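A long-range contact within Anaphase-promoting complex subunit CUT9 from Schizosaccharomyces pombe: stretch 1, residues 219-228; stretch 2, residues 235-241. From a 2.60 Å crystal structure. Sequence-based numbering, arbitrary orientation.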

# COMPACT_ATOMS: atom_id res chain seq x y z
N ALA A 219 -21.27 12.64 12.12
CA ALA A 219 -20.82 11.62 11.18
C ALA A 219 -22.01 10.80 10.74
O ALA A 219 -22.15 10.44 9.57
CB ALA A 219 -19.80 10.73 11.85
N LYS A 220 -22.88 10.50 11.70
CA LYS A 220 -24.10 9.76 11.45
C LYS A 220 -24.96 10.54 10.48
O LYS A 220 -25.42 10.02 9.47
CB LYS A 220 -24.81 9.54 12.79
CG LYS A 220 -26.25 9.08 12.73
CD LYS A 220 -26.86 9.06 14.13
N GLU A 221 -25.17 11.82 10.78
CA GLU A 221 -26.01 12.67 9.94
C GLU A 221 -25.35 12.82 8.59
O GLU A 221 -25.98 12.64 7.54
CB GLU A 221 -26.18 14.06 10.55
CG GLU A 221 -26.88 14.05 11.88
CD GLU A 221 -28.26 13.45 11.78
OE1 GLU A 221 -28.87 13.52 10.68
OE2 GLU A 221 -28.74 12.90 12.80
N CYS A 222 -24.07 13.15 8.62
CA CYS A 222 -23.37 13.44 7.39
C CYS A 222 -23.24 12.12 6.48
O CYS A 222 -23.29 12.21 5.25
CB CYS A 222 -22.15 14.46 7.64
SG CYS A 222 -22.71 16.03 8.84
N TYR A 223 -23.26 10.92 7.07
CA TYR A 223 -23.39 9.63 6.31
C TYR A 223 -24.83 9.27 5.90
O TYR A 223 -25.04 8.58 4.90
CB TYR A 223 -22.95 8.39 7.11
CG TYR A 223 -21.48 8.17 7.39
CD1 TYR A 223 -20.50 8.42 6.42
CD2 TYR A 223 -21.07 7.66 8.63
CE1 TYR A 223 -19.15 8.20 6.70
CE2 TYR A 223 -19.74 7.45 8.92
CZ TYR A 223 -18.78 7.72 7.95
OH TYR A 223 -17.45 7.49 8.23
N LYS A 224 -25.82 9.63 6.73
CA LYS A 224 -27.22 9.48 6.37
C LYS A 224 -27.48 10.31 5.10
O LYS A 224 -28.24 9.90 4.21
CB LYS A 224 -28.12 10.02 7.50
CG LYS A 224 -28.66 8.99 8.51
N GLU A 225 -26.86 11.48 5.03
CA GLU A 225 -27.12 12.36 3.91
C GLU A 225 -26.66 11.76 2.59
O GLU A 225 -27.36 11.88 1.58
CB GLU A 225 -26.51 13.73 4.11
CG GLU A 225 -27.56 14.77 3.92
CD GLU A 225 -27.04 16.07 3.43
OE1 GLU A 225 -27.79 16.76 2.70
OE2 GLU A 225 -25.88 16.41 3.78
N ALA A 226 -25.47 11.15 2.59
CA ALA A 226 -24.98 10.46 1.41
C ALA A 226 -26.06 9.54 0.86
O ALA A 226 -26.43 9.62 -0.32
CB ALA A 226 -23.70 9.67 1.73
N LEU A 227 -26.59 8.66 1.72
CA LEU A 227 -27.58 7.68 1.30
C LEU A 227 -28.87 8.32 0.78
O LEU A 227 -29.40 7.91 -0.25
CB LEU A 227 -27.86 6.66 2.41
CG LEU A 227 -27.00 5.39 2.43
CD1 LEU A 227 -27.45 4.42 3.49
CD2 LEU A 227 -27.01 4.67 1.07
N MET A 228 -29.39 9.32 1.47
CA MET A 228 -30.58 10.00 0.97
C MET A 228 -30.31 10.60 -0.40
O MET A 228 -31.16 10.55 -1.29
CB MET A 228 -31.08 11.07 1.94
CG MET A 228 -31.43 10.56 3.32
SD MET A 228 -32.70 9.28 3.26
CE MET A 228 -34.12 10.22 2.68
N GLU A 235 -20.77 2.72 0.61
CA GLU A 235 -19.66 2.89 1.55
C GLU A 235 -20.19 3.56 2.81
O GLU A 235 -19.70 3.28 3.90
CB GLU A 235 -18.49 3.75 1.03
CG GLU A 235 -17.59 3.17 -0.04
CD GLU A 235 -16.66 2.04 0.39
OE1 GLU A 235 -15.91 2.13 1.39
OE2 GLU A 235 -16.63 1.05 -0.34
N ALA A 236 -21.14 4.47 2.64
CA ALA A 236 -21.82 5.14 3.75
C ALA A 236 -22.65 4.16 4.60
O ALA A 236 -22.48 4.09 5.81
CB ALA A 236 -22.69 6.25 3.23
N PHE A 237 -23.55 3.44 3.95
CA PHE A 237 -24.36 2.39 4.57
C PHE A 237 -23.47 1.43 5.34
O PHE A 237 -23.73 1.10 6.50
CB PHE A 237 -25.08 1.61 3.46
CG PHE A 237 -26.12 0.66 3.95
CD1 PHE A 237 -27.15 1.11 4.76
CD2 PHE A 237 -26.08 -0.67 3.59
CE1 PHE A 237 -28.12 0.23 5.23
CE2 PHE A 237 -27.06 -1.55 4.04
CZ PHE A 237 -28.07 -1.10 4.86
N ASP A 238 -22.41 0.98 4.69
CA ASP A 238 -21.51 0.07 5.35
C ASP A 238 -20.86 0.71 6.58
O ASP A 238 -20.63 0.03 7.57
CB ASP A 238 -20.46 -0.45 4.37
CG ASP A 238 -19.41 -1.30 5.05
OD1 ASP A 238 -18.22 -0.91 5.03
OD2 ASP A 238 -19.79 -2.33 5.65
N GLN A 239 -20.56 2.00 6.53
CA GLN A 239 -20.04 2.69 7.71
C GLN A 239 -21.11 2.77 8.81
O GLN A 239 -20.86 2.39 9.94
CB GLN A 239 -19.51 4.08 7.39
CG GLN A 239 -18.13 4.11 6.72
CD GLN A 239 -17.10 3.24 7.43
OE1 GLN A 239 -16.71 3.51 8.57
NE2 GLN A 239 -16.64 2.20 6.75
N LEU A 240 -22.29 3.28 8.48
CA LEU A 240 -23.38 3.34 9.45
C LEU A 240 -23.56 2.00 10.14
O LEU A 240 -23.46 1.91 11.35
CB LEU A 240 -24.68 3.77 8.80
CG LEU A 240 -24.71 5.26 8.44
CD1 LEU A 240 -25.78 5.52 7.40
CD2 LEU A 240 -24.93 6.12 9.68
N VAL A 241 -23.84 0.97 9.36
CA VAL A 241 -24.04 -0.37 9.89
C VAL A 241 -22.83 -0.96 10.64
O VAL A 241 -22.99 -1.54 11.71
CB VAL A 241 -24.46 -1.32 8.78
CG1 VAL A 241 -24.35 -2.75 9.24
CG2 VAL A 241 -25.88 -0.98 8.32

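Both stretches are helical, and their axes approach to 8.7 Å with an angle of 143° between N-to-C directions, a roughly antiparallel pairing. The contact buries 396 Å², both sides summed, and no hydrogen bond crosses it among the atoms modelled, some lysine atoms being absent; the evidence is therefore one of packing.

Glu 235, at the start of stretch 2, points sideways and makes no contact. Ala 236 follows at the tightest point of the backbone register, its CA 5.4 Å from the CA of Tyr 223. Its CB points toward stretch 1 and lies 3.7 Å from Tyr 223 O and 3.9 Å from Ala 226 CB, with Leu 227 CG at 4.5 Å. A methyl group suits this place, since it already meets main chain as well as side chains; the small Ala 226 opposite it likewise fits the narrow gap.

Phe 237 leaves its backbone sideways, with chi1 in t, and its CD1 comes within 3.6 Å of Leu 227 CD1, an approach oblique to the ring. Asp 238 is out of reach.

Gln 239 contributes through its aliphatic portion: CB stands 3.9 Å from the centroid of the Tyr 223 ring, 21° off the normal, a CH-pi contact over one face. The tyrosine ring is largely apolar surface here, while its OH is hydrogen-bonded elsewhere in the structure.

Leu 240 points sideways from CA to CB, but its end comes nearer and enters a hole formed by Lys 220, Tyr 223, Lys 224 and Leu 227. CG lies 3.8 Å from Tyr 223 CB, CD2 3.9 Å from Lys 220 O, and CD1 4.2 Å from Lys 224 N and 4.4 Å from Leu 227 CD1. The branched leucine thus reaches both backbone and apolar side chains. Val 241 makes no contact.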